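Cytochrome c2 (Rhodobacter capsulatus, PDB 1VYD) carries electrons on a covalently bound heme c, serving as electron donor to the oxidized bacteriochlorophyll in bacterial photophosphorylation. Local coordinates at residues T15-I20 against P35-V40; R43-Y48 against S63-T68. The protein carries 1 engineered substitution. All coordinates share one frame; numbering follows the deposited sequence.

Contact 1 of 2, residues T15-I20 against P35-V40; sequences TCHSII and PNLYGV. With HEM (protoporphyrin IX containing Fe), chain C.
Asn36 OD1 is gripped by two backbone N-H groups, Ile20 N at 3.0 Å and Tyr38 N at 3.1 Å, which reach it from opposite faces of its carboxamide plane. The bond from Tyr38 closes an Asx turn in the loop that covers the proximal, histidine side of the class I cytochrome c heme. With CG anti to the backbone N (chi1 -171°), the Asn36 amide lies against strand residue Ile20 and also gives ND2 to Ile20 O at 2.9 Å, in the amide plane and almost straight. One side chain thus pairs with both the N-H and the C=O of Ile20, and Tyr48 OH is a further partner of ND2. Next to this pair, Leu37 N donates to Ser18 O, while Ser18 OG is bonded to Gly30 N. Nearer the heme, His17 ND1 donates to Pro35 O at 2.7 Å, close to the ring plane. This bond helps fix the rotation of the imidazole and would probably make it a more electron-rich ligand; NE2 binds the iron, whose other axial ligand is Met96. Ile19 CG2 packs on Tyr38 CB, 3.9 Å away. Leu37 covers one face of the imidazole in a CH-pi contact, its CD1 3.6 Å from the His17 ring centroid and only 11° off the normal.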
ATOM      1  N   THR A  15       3.811   7.972  -8.618  1.00 24.49           N
ATOM      2  CA  THR A  15       5.229   8.077  -8.990  1.00 29.38           C
ATOM      3  C   THR A  15       5.912   6.728  -8.806  1.00 29.63           C
ATOM      4  O   THR A  15       7.022   6.558  -9.285  1.00 31.00           O
ATOM      5  CB  THR A  15       5.812   9.023  -7.877  1.00 32.88           C
ATOM      6  OG1 THR A  15       5.098  10.248  -7.971  1.00 38.46           O
ATOM      7  CG2 THR A  15       7.239   9.385  -8.151  1.00 35.90           C
ATOM      8  N   CYS A  16       5.393   5.807  -7.970  1.00 26.87           N
ATOM      9  CA  CYS A  16       6.021   4.498  -7.854  1.00 26.71           C
ATOM     10  C   CYS A  16       5.088   3.318  -8.090  1.00 26.16           C
ATOM     11  O   CYS A  16       5.514   2.230  -8.397  1.00 23.36           O
ATOM     12  CB  CYS A  16       6.487   4.371  -6.418  1.00 29.95           C
ATOM     13  SG  CYS A  16       7.764   5.646  -6.152  1.00 29.44           S
ATOM     14  N   HIS A  17       3.776   3.559  -7.916  1.00 25.65           N
ATOM     15  CA  HIS A  17       2.759   2.565  -8.058  1.00 24.44           C
ATOM     16  C   HIS A  17       1.830   2.744  -9.222  1.00 23.35           C
ATOM     17  O   HIS A  17       1.365   3.852  -9.473  1.00 27.60           O
ATOM     18  CB  HIS A  17       1.876   2.622  -6.807  1.00 24.21           C
ATOM     19  CG  HIS A  17       2.527   2.152  -5.544  1.00 26.10           C
ATOM     20  ND1 HIS A  17       2.813   0.831  -5.257  1.00 25.01           N
ATOM     21  CD2 HIS A  17       2.952   2.891  -4.465  1.00 26.70           C
ATOM     22  CE1 HIS A  17       3.244   0.745  -4.006  1.00 25.26           C
ATOM     23  NE2 HIS A  17       3.316   1.957  -3.514  1.00 25.79           N
ATOM     24  N   SER A  18       1.263   1.670  -9.710  1.00 25.40           N
ATOM     25  CA  SER A  18       0.136   1.617 -10.620  1.00 23.23           C
ATOM     26  C   SER A  18      -1.038   0.888 -10.005  1.00 24.33           C
ATOM     27  O   SER A  18      -1.027   0.298  -8.915  1.00 25.03           O
ATOM     28  CB  SER A  18       0.521   0.865 -11.910  1.00 22.91           C
ATOM     29  OG  SER A  18       1.532   1.647 -12.541  1.00 24.49           O
ATOM     30  N   ILE A  19      -2.164   0.938 -10.747  1.00 24.32           N
ATOM     31  CA  ILE A  19      -3.374   0.230 -10.316  1.00 23.29           C
ATOM     32  C   ILE A  19      -3.887  -0.503 -11.578  1.00 24.14           C
ATOM     33  O   ILE A  19      -4.357   0.099 -12.549  1.00 22.78           O
ATOM     34  CB  ILE A  19      -4.471   1.068  -9.683  1.00 25.06           C
ATOM     35  CG1 ILE A  19      -3.938   1.875  -8.469  1.00 25.70           C
ATOM     36  CG2 ILE A  19      -5.579   0.131  -9.204  1.00 23.13           C
ATOM     37  CD1 ILE A  19      -5.006   2.586  -7.697  1.00 24.42           C
ATOM     38  N   ILE A  20      -3.492  -1.767 -11.706  1.00 24.01           N
ATOM     39  CA  ILE A  20      -3.816  -2.563 -12.888  1.00 27.14           C
ATOM     40  C   ILE A  20      -4.708  -3.753 -12.586  1.00 26.03           C
ATOM     41  O   ILE A  20      -4.314  -4.585 -11.762  1.00 24.91           O
ATOM     42  CB  ILE A  20      -2.513  -2.974 -13.619  1.00 27.10           C
ATOM     43  CG1 ILE A  20      -1.907  -1.663 -14.188  1.00 30.13           C
ATOM     44  CG2 ILE A  20      -2.833  -3.796 -14.885  1.00 28.07           C
ATOM     45  CD1 ILE A  20      -0.417  -1.612 -14.163  1.00 31.76           C
ATOM     46  N   PRO A  35       4.829  -2.168  -6.022  1.00 21.69           N
ATOM     47  CA  PRO A  35       3.905  -3.123  -6.555  1.00 21.52           C
ATOM     48  C   PRO A  35       2.531  -2.556  -6.895  1.00 24.04           C
ATOM     49  O   PRO A  35       2.131  -1.479  -6.368  1.00 21.92           O
ATOM     50  CB  PRO A  35       3.680  -4.060  -5.368  1.00 23.79           C
ATOM     51  CG  PRO A  35       4.095  -3.341  -4.129  1.00 22.19           C
ATOM     52  CD  PRO A  35       5.099  -2.308  -4.565  1.00 20.05           C
ATOM     53  N   ASN A  36       1.896  -3.358  -7.766  1.00 22.57           N
ATOM     54  CA  ASN A  36       0.507  -3.063  -8.158  1.00 20.89           C
ATOM     55  C   ASN A  36      -0.357  -2.842  -6.929  1.00 19.79           C
ATOM     56  O   ASN A  36      -0.346  -3.783  -6.153  1.00 19.97           O
ATOM     57  CB  ASN A  36       0.034  -4.217  -9.050  1.00 22.12           C
ATOM     58  CG  ASN A  36      -1.318  -3.957  -9.720  1.00 26.61           C
ATOM     59  OD1 ASN A  36      -1.877  -2.872  -9.463  1.00 26.22           O
ATOM     60  ND2 ASN A  36      -1.801  -4.948 -10.467  1.00 27.04           N
ATOM     61  N   LEU A  37      -1.245  -1.853  -6.837  1.00 19.30           N
ATOM     62  CA  LEU A  37      -2.099  -1.699  -5.667  1.00 18.16           C
ATOM     63  C   LEU A  37      -3.566  -2.033  -5.914  1.00 21.31           C
ATOM     64  O   LEU A  37      -4.239  -2.055  -4.902  1.00 20.58           O
ATOM     65  CB  LEU A  37      -1.979  -0.260  -5.142  1.00 20.26           C
ATOM     66  CG  LEU A  37      -0.595   0.125  -4.583  1.00 19.95           C
ATOM     67  CD1 LEU A  37      -0.583   1.475  -3.954  1.00 22.58           C
ATOM     68  CD2 LEU A  37      -0.163  -0.946  -3.517  1.00 19.68           C
ATOM     69  N   TYR A  38      -3.918  -2.548  -7.106  1.00 21.88           N
ATOM     70  CA  TYR A  38      -5.232  -3.105  -7.358  1.00 22.48           C
ATOM     71  C   TYR A  38      -5.465  -4.284  -6.441  1.00 22.01           C
ATOM     72  O   TYR A  38      -4.573  -5.131  -6.426  1.00 20.56           O
ATOM     73  CB  TYR A  38      -5.314  -3.699  -8.825  1.00 21.71           C
ATOM     74  CG  TYR A  38      -6.728  -4.197  -9.154  1.00 21.41           C
ATOM     75  CD1 TYR A  38      -7.177  -5.484  -8.860  1.00 21.48           C
ATOM     76  CD2 TYR A  38      -7.614  -3.316  -9.766  1.00 23.06           C
ATOM     77  CE1 TYR A  38      -8.452  -5.931  -9.133  1.00 22.34           C
ATOM     78  CE2 TYR A  38      -8.918  -3.683 -10.100  1.00 22.71           C
ATOM     79  CZ  TYR A  38      -9.300  -4.996  -9.762  1.00 25.32           C
ATOM     80  OH  TYR A  38     -10.562  -5.352 -10.096  1.00 22.01           O
ATOM     81  N   GLY A  39      -6.549  -4.389  -5.704  1.00 23.89           N
ATOM     82  CA  GLY A  39      -6.836  -5.466  -4.799  1.00 23.58           C
ATOM     83  C   GLY A  39      -5.951  -5.517  -3.578  1.00 25.25           C
ATOM     84  O   GLY A  39      -5.886  -6.507  -2.860  1.00 25.17           O
ATOM     85  N   VAL A  40      -5.282  -4.431  -3.196  1.00 27.62           N
ATOM     86  CA  VAL A  40      -4.348  -4.505  -2.021  1.00 25.76           C
ATOM     87  C   VAL A  40      -5.164  -4.477  -0.756  1.00 25.15           C
ATOM     88  O   VAL A  40      -4.677  -4.894   0.253  1.00 27.45           O
ATOM     89  CB  VAL A  40      -3.312  -3.376  -2.012  1.00 25.22           C
ATOM     90  CG1 VAL A  40      -3.997  -1.989  -1.811  1.00 26.19           C
ATOM     91  CG2 VAL A  40      -2.328  -3.549  -0.855  1.00 25.57           C
TER
HETATM   92  CHA HEM C1117       4.641  -0.796  -0.672  1.00 25.42           C
HETATM   93  CHB HEM C1117       0.746   2.132  -0.605  1.00 23.55           C
HETATM   94  CHC HEM C1117       3.549   5.827  -2.108  1.00 22.83           C
HETATM   95  CHD HEM C1117       7.176   2.684  -2.965  1.00 23.53           C
HETATM   96  C1A HEM C1117       3.371  -0.271  -0.458  1.00 23.79           C
HETATM   97  C2A HEM C1117       2.238  -0.985   0.095  1.00 24.74           C
HETATM   98  C3A HEM C1117       1.213  -0.162   0.114  1.00 23.13           C
HETATM   99  C4A HEM C1117       1.647   1.094  -0.417  1.00 23.40           C
HETATM  100  CMA HEM C1117      -0.267  -0.270   0.553  1.00 27.42           C
HETATM  101  CAA HEM C1117       2.327  -2.484   0.548  1.00 23.06           C
HETATM  102  CBA HEM C1117       1.945  -3.368  -0.615  1.00 23.66           C
HETATM  103  CGA HEM C1117       1.953  -4.870  -0.428  1.00 25.21           C
HETATM  104  O1A HEM C1117       2.207  -5.368   0.707  1.00 26.00           O
HETATM  105  O2A HEM C1117       1.843  -5.498  -1.509  1.00 23.17           O
HETATM  106  C1B HEM C1117       1.229   3.357  -1.020  1.00 21.50           C
HETATM  107  C2B HEM C1117       0.409   4.543  -1.051  1.00 23.67           C
HETATM  108  C3B HEM C1117       1.216   5.545  -1.425  1.00 23.50           C
HETATM  109  C4B HEM C1117       2.516   5.028  -1.700  1.00 22.22           C
HETATM  110  CMB HEM C1117      -1.125   4.573  -0.728  1.00 21.52           C
HETATM  111  CAB HEM C1117       0.906   7.061  -1.511  1.00 23.40           C
HETATM  112  CBB HEM C1117       0.330   7.688  -0.418  1.00 24.22           C
HETATM  113  C1C HEM C1117       4.767   5.263  -2.472  1.00 24.27           C
HETATM  114  C2C HEM C1117       5.847   6.011  -3.101  1.00 22.05           C
HETATM  115  C3C HEM C1117       6.837   5.166  -3.308  1.00 24.33           C
HETATM  116  C4C HEM C1117       6.426   3.850  -2.851  1.00 25.14           C
HETATM  117  CMC HEM C1117       5.697   7.504  -3.446  1.00 21.81           C
HETATM  118  CAC HEM C1117       8.268   5.418  -3.826  1.00 28.10           C
HETATM  119  CBC HEM C1117       8.960   6.585  -3.609  1.00 29.21           C
HETATM  120  C1D HEM C1117       6.773   1.464  -2.450  1.00 22.26           C
HETATM  121  C2D HEM C1117       7.638   0.324  -2.311  1.00 21.39           C
HETATM  122  C3D HEM C1117       6.936  -0.636  -1.680  1.00 22.27           C
HETATM  123  C4D HEM C1117       5.637  -0.103  -1.348  1.00 25.18           C
HETATM  124  CMD HEM C1117       9.070   0.289  -2.870  1.00 21.32           C
HETATM  125  CAD HEM C1117       7.381  -2.024  -1.225  1.00 24.71           C
HETATM  126  CBD HEM C1117       7.795  -1.883   0.285  1.00 27.00           C
HETATM  127  CGD HEM C1117       8.880  -2.802   0.771  1.00 30.22           C
HETATM  128  O1D HEM C1117       9.336  -2.459   1.890  1.00 32.31           O
HETATM  129  O2D HEM C1117       9.384  -3.703   0.030  1.00 30.83           O
HETATM  130  NA  HEM C1117       2.974   0.989  -0.761  1.00 22.97           N
HETATM  131  NB  HEM C1117       2.481   3.657  -1.461  1.00 21.55           N
HETATM  132  NC  HEM C1117       5.146   3.947  -2.315  1.00 24.22           N
HETATM  133  ND  HEM C1117       5.557   1.203  -1.826  1.00 22.25           N
HETATM  134 FE   HEM C1117       4.053   2.449  -1.579  1.00 25.71          FE

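Contact 2 of 2, residues R43-Y48 against S63-T68; sequences RTAGTY and SGFAWT. With HEM (protoporphyrin IX containing Fe), chain C.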
ATOM      1  N   ARG A  43      -5.422  -7.978   0.979  1.00 28.21           N
ATOM      2  CA  ARG A  43      -4.392  -8.904   0.505  1.00 26.04           C
ATOM      3  C   ARG A  43      -3.233  -9.072   1.503  1.00 24.69           C
ATOM      4  O   ARG A  43      -3.022  -8.118   2.250  1.00 22.30           O
ATOM      5  CB  ARG A  43      -3.832  -8.312  -0.788  1.00 24.79           C
ATOM      6  CG  ARG A  43      -2.656  -9.076  -1.373  1.00 24.29           C
ATOM      7  CD  ARG A  43      -2.369  -8.548  -2.802  1.00 27.08           C
ATOM      8  NE  ARG A  43      -1.411  -7.473  -2.900  1.00 28.52           N
ATOM      9  CZ  ARG A  43      -1.307  -6.414  -3.710  1.00 33.05           C
ATOM     10  NH1 ARG A  43      -0.281  -5.500  -3.666  1.00 29.70           N
ATOM     11  NH2 ARG A  43      -2.146  -6.054  -4.700  1.00 29.82           N
ATOM     12  N   THR A  44      -2.655 -10.262   1.616  1.00 22.53           N
ATOM     13  CA  THR A  44      -1.582 -10.489   2.586  1.00 24.75           C
ATOM     14  C   THR A  44      -0.389  -9.558   2.253  1.00 26.66           C
ATOM     15  O   THR A  44      -0.030  -9.517   1.085  1.00 26.42           O
ATOM     16  CB  THR A  44      -1.120 -11.972   2.546  1.00 24.00           C
ATOM     17  OG1 THR A  44      -2.322 -12.746   2.773  1.00 21.57           O
ATOM     18  CG2 THR A  44      -0.093 -12.398   3.583  1.00 19.08           C
ATOM     19  N   ALA A  45       0.174  -8.886   3.268  1.00 24.43           N
ATOM     20  CA  ALA A  45       1.303  -8.013   3.040  1.00 25.16           C
ATOM     21  C   ALA A  45       2.491  -8.717   2.392  1.00 23.39           C
ATOM     22  O   ALA A  45       2.834  -9.862   2.693  1.00 21.22           O
ATOM     23  CB  ALA A  45       1.879  -7.362   4.294  1.00 24.06           C
ATOM     24  N   GLY A  46       3.043  -7.996   1.393  1.00 22.37           N
ATOM     25  CA  GLY A  46       4.288  -8.579   0.771  1.00 21.43           C
ATOM     26  C   GLY A  46       4.158  -9.904   0.102  1.00 22.95           C
ATOM     27  O   GLY A  46       5.176 -10.633   0.092  1.00 24.20           O
ATOM     28  N   THR A  47       3.103 -10.079  -0.773  1.00 21.32           N
ATOM     29  CA  THR A  47       2.994 -11.377  -1.497  1.00 22.55           C
ATOM     30  C   THR A  47       2.673 -11.151  -2.973  1.00 21.46           C
ATOM     31  O   THR A  47       2.456 -12.089  -3.732  1.00 19.63           O
ATOM     32  CB  THR A  47       1.887 -12.308  -0.891  1.00 20.02           C
ATOM     33  OG1 THR A  47       0.682 -11.499  -0.815  1.00 20.18           O
ATOM     34  CG2 THR A  47       2.187 -12.647   0.576  1.00 17.32           C
ATOM     35  N   TYR A  48       2.461  -9.929  -3.432  1.00 21.68           N
ATOM     36  CA  TYR A  48       2.208  -9.662  -4.850  1.00 23.40           C
ATOM     37  C   TYR A  48       3.304 -10.293  -5.710  1.00 23.34           C
ATOM     38  O   TYR A  48       4.471 -10.215  -5.322  1.00 25.12           O
ATOM     39  CB  TYR A  48       2.189  -8.137  -5.187  1.00 21.70           C
ATOM     40  CG  TYR A  48       1.392  -8.000  -6.488  1.00 22.28           C
ATOM     41  CD1 TYR A  48       0.024  -8.138  -6.562  1.00 22.26           C
ATOM     42  CD2 TYR A  48       2.131  -7.760  -7.647  1.00 20.87           C
ATOM     43  CE1 TYR A  48      -0.621  -8.074  -7.819  1.00 23.91           C
ATOM     44  CE2 TYR A  48       1.512  -7.681  -8.884  1.00 24.05           C
ATOM     45  CZ  TYR A  48       0.136  -7.834  -8.955  1.00 26.65           C
ATOM     46  OH  TYR A  48      -0.444  -7.709 -10.230  1.00 26.53           O
ATOM     47  N   SER A  63       3.239 -13.580   9.115  1.00 34.33           N
ATOM     48  CA  SER A  63       2.485 -13.792  10.348  1.00 37.28           C
ATOM     49  C   SER A  63       0.973 -13.686  10.163  1.00 37.98           C
ATOM     50  O   SER A  63       0.373 -13.489  11.229  1.00 38.04           O
ATOM     51  CB  SER A  63       2.889 -12.693  11.363  1.00 38.68           C
ATOM     52  OG  SER A  63       2.183 -11.534  10.832  1.00 39.83           O
ATOM     53  N   GLY A  64       0.371 -13.630   8.977  1.00 35.26           N
ATOM     54  CA  GLY A  64      -1.094 -13.594   8.939  1.00 36.19           C
ATOM     55  C   GLY A  64      -1.690 -12.257   8.521  1.00 35.79           C
ATOM     56  O   GLY A  64      -2.786 -12.169   7.988  1.00 37.36           O
ATOM     57  N   PHE A  65      -0.979 -11.164   8.613  1.00 34.26           N
ATOM     58  CA  PHE A  65      -1.437  -9.841   8.307  1.00 31.12           C
ATOM     59  C   PHE A  65      -1.819  -9.622   6.834  1.00 30.03           C
ATOM     60  O   PHE A  65      -1.041  -9.667   5.887  1.00 26.30           O
ATOM     61  CB  PHE A  65      -0.354  -8.878   8.807  1.00 30.37           C
ATOM     62  CG  PHE A  65      -0.758  -7.427   8.606  1.00 32.11           C
ATOM     63  CD1 PHE A  65      -1.382  -6.772   9.652  1.00 32.07           C
ATOM     64  CD2 PHE A  65      -0.435  -6.748   7.424  1.00 31.06           C
ATOM     65  CE1 PHE A  65      -1.718  -5.432   9.535  1.00 34.03           C
ATOM     66  CE2 PHE A  65      -0.768  -5.397   7.327  1.00 33.87           C
ATOM     67  CZ  PHE A  65      -1.445  -4.738   8.336  1.00 32.06           C
ATOM     68  N   ALA A  66      -3.060  -9.131   6.680  1.00 27.44           N
ATOM     69  CA  ALA A  66      -3.633  -8.663   5.468  1.00 29.25           C
ATOM     70  C   ALA A  66      -4.020  -7.181   5.689  1.00 31.97           C
ATOM     71  O   ALA A  66      -4.508  -6.858   6.763  1.00 31.76           O
ATOM     72  CB  ALA A  66      -4.849  -9.484   5.095  1.00 27.31           C
ATOM     73  N   TRP A  67      -3.751  -6.331   4.675  1.00 30.73           N
ATOM     74  CA  TRP A  67      -4.112  -4.957   4.803  1.00 30.20           C
ATOM     75  C   TRP A  67      -5.608  -4.685   4.876  1.00 30.58           C
ATOM     76  O   TRP A  67      -6.387  -5.093   4.023  1.00 31.11           O
ATOM     77  CB  TRP A  67      -3.661  -4.186   3.522  1.00 30.02           C
ATOM     78  CG  TRP A  67      -2.177  -4.225   3.353  1.00 26.41           C
ATOM     79  CD1 TRP A  67      -1.452  -4.939   2.420  1.00 26.11           C
ATOM     80  CD2 TRP A  67      -1.249  -3.436   4.074  1.00 26.50           C
ATOM     81  NE1 TRP A  67      -0.130  -4.652   2.524  1.00 23.80           N
ATOM     82  CE2 TRP A  67       0.029  -3.766   3.592  1.00 25.47           C
ATOM     83  CE3 TRP A  67      -1.368  -2.495   5.117  1.00 27.07           C
ATOM     84  CZ2 TRP A  67       1.181  -3.174   4.127  1.00 24.94           C
ATOM     85  CZ3 TRP A  67      -0.246  -1.955   5.672  1.00 25.60           C
ATOM     86  CH2 TRP A  67       1.040  -2.295   5.161  1.00 26.47           C
ATOM     87  N   THR A  68      -5.927  -3.613   5.624  1.00 33.04           N
ATOM     88  CA  THR A  68      -7.282  -3.101   5.766  1.00 33.99           C
ATOM     89  C   THR A  68      -7.126  -1.620   5.434  1.00 35.99           C
ATOM     90  O   THR A  68      -5.971  -1.148   5.418  1.00 39.31           O
ATOM     91  CB  THR A  68      -7.827  -3.279   7.199  1.00 34.78           C
ATOM     92  OG1 THR A  68      -7.022  -2.588   8.160  1.00 34.66           O
ATOM     93  CG2 THR A  68      -7.868  -4.747   7.593  1.00 34.75           C
TER
HETATM   94  CHA HEM C1117       4.641  -0.796  -0.672  1.00 25.42           C
HETATM   95  CHB HEM C1117       0.746   2.132  -0.605  1.00 23.55           C
HETATM   96  CHC HEM C1117       3.549   5.827  -2.108  1.00 22.83           C
HETATM   97  CHD HEM C1117       7.176   2.684  -2.965  1.00 23.53           C
HETATM   98  C1A HEM C1117       3.371  -0.271  -0.458  1.00 23.79           C
HETATM   99  C2A HEM C1117       2.238  -0.985   0.095  1.00 24.74           C
HETATM  100  C3A HEM C1117       1.213  -0.162   0.114  1.00 23.13           C
HETATM  101  C4A HEM C1117       1.647   1.094  -0.417  1.00 23.40           C
HETATM  102  CMA HEM C1117      -0.267  -0.270   0.553  1.00 27.42           C
HETATM  103  CAA HEM C1117       2.327  -2.484   0.548  1.00 23.06           C
HETATM  104  CBA HEM C1117       1.945  -3.368  -0.615  1.00 23.66           C
HETATM  105  CGA HEM C1117       1.953  -4.870  -0.428  1.00 25.21           C
HETATM  106  O1A HEM C1117       2.207  -5.368   0.707  1.00 26.00           O
HETATM  107  O2A HEM C1117       1.843  -5.498  -1.509  1.00 23.17           O
HETATM  108  C1B HEM C1117       1.229   3.357  -1.020  1.00 21.50           C
HETATM  109  C2B HEM C1117       0.409   4.543  -1.051  1.00 23.67           C
HETATM  110  C3B HEM C1117       1.216   5.545  -1.425  1.00 23.50           C
HETATM  111  C4B HEM C1117       2.516   5.028  -1.700  1.00 22.22           C
HETATM  112  CMB HEM C1117      -1.125   4.573  -0.728  1.00 21.52           C
HETATM  113  CAB HEM C1117       0.906   7.061  -1.511  1.00 23.40           C
HETATM  114  CBB HEM C1117       0.330   7.688  -0.418  1.00 24.22           C
HETATM  115  C1C HEM C1117       4.767   5.263  -2.472  1.00 24.27           C
HETATM  116  C2C HEM C1117       5.847   6.011  -3.101  1.00 22.05           C
HETATM  117  C3C HEM C1117       6.837   5.166  -3.308  1.00 24.33           C
HETATM  118  C4C HEM C1117       6.426   3.850  -2.851  1.00 25.14           C
HETATM  119  CMC HEM C1117       5.697   7.504  -3.446  1.00 21.81           C
HETATM  120  CAC HEM C1117       8.268   5.418  -3.826  1.00 28.10           C
HETATM  121  CBC HEM C1117       8.960   6.585  -3.609  1.00 29.21           C
HETATM  122  C1D HEM C1117       6.773   1.464  -2.450  1.00 22.26           C
HETATM  123  C2D HEM C1117       7.638   0.324  -2.311  1.00 21.39           C
HETATM  124  C3D HEM C1117       6.936  -0.636  -1.680  1.00 22.27           C
HETATM  125  C4D HEM C1117       5.637  -0.103  -1.348  1.00 25.18           C
HETATM  126  CMD HEM C1117       9.070   0.289  -2.870  1.00 21.32           C
HETATM  127  CAD HEM C1117       7.381  -2.024  -1.225  1.00 24.71           C
HETATM  128  CBD HEM C1117       7.795  -1.883   0.285  1.00 27.00           C
HETATM  129  CGD HEM C1117       8.880  -2.802   0.771  1.00 30.22           C
HETATM  130  O1D HEM C1117       9.336  -2.459   1.890  1.00 32.31           O
HETATM  131  O2D HEM C1117       9.384  -3.703   0.030  1.00 30.83           O
HETATM  132  NA  HEM C1117       2.974   0.989  -0.761  1.00 22.97           N
HETATM  133  NB  HEM C1117       2.481   3.657  -1.461  1.00 21.55           N
HETATM  134  NC  HEM C1117       5.146   3.947  -2.315  1.00 24.22           N
HETATM  135  ND  HEM C1117       5.557   1.203  -1.826  1.00 22.25           N
HETATM  136 FE   HEM C1117       4.053   2.449  -1.579  1.00 25.71          FE
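Gly46 N and Trp67 NE1 both donate to heme propionate oxygen O1A, at 2.8 Å and 3.0 Å, while Arg43 NH1 reaches the other oxygen of the same carboxylate, O2A, at 3.0 Å. All three bonds are nearly straight, and together they hold one propionate of the heme in this cytochrome c fold, where two loops flanking helix 55-62 meet. The carboxylate is held at both oxygens, and the guanidinium beside it is likely to offset its negative charge. Arg43 extends from the backbone with CG anti to N, then bends at chi3 (92°), which brings NH1 to O2A edge-on; NH1 also bonds to Asn36 O. Tyr48 CD1 sits over one face of the Arg43 guanidinium, 3.5 Å above its plane, with the ring tilted. Between the loops, a single beta bridge pairs Thr44 with Ala66: Ala45 N donates to Phe65 O at 3.0 Å, and Trp67 N to Arg43 O at 3.1 Å. Two CA-H...O contacts, from Thr44 CA to Phe65 O and from Ala66 CA to Arg43 O, supplement these bonds. Trp67 meets O1A at its ring edge, its CZ2 lies against propionate carbon CAA, and Ile57, Ile72 and Tyr75 pack around the indole. A phenylalanine in place of Trp67 would probably leave O1A without one of its donors and open a gap beside the propionate. Phe65 CE2 sits over one indole face, offset toward the rim. Ala45 CB fills the angle between the two aromatics, lying 3.9 Å from Phe65 CD2 at that ring's edge and 4.1 Å from Trp67 CE2.

Overall arrangement
From the N terminus, the chain passes helix 3-9 and, still within the heme-attachment motif, enters contact 1, which closes the loop carrying strand 26-28 by bringing 35-40 back to 15-20. Contact 2 opens shortly afterwards and closes around helix 55-62, so the two loops follow in series, neither nested nor crossed. Their centres lie 14 Å apart, yet they touch through Asn36, which meets Arg43 and Tyr48. Both contacts reach the heme, contact 1 from the iron's histidine side and contact 2 at a propionate. Contact 1 packs against helix 104-113, whereas contact 2 reaches helices 55-62, 69-77 and 79-87.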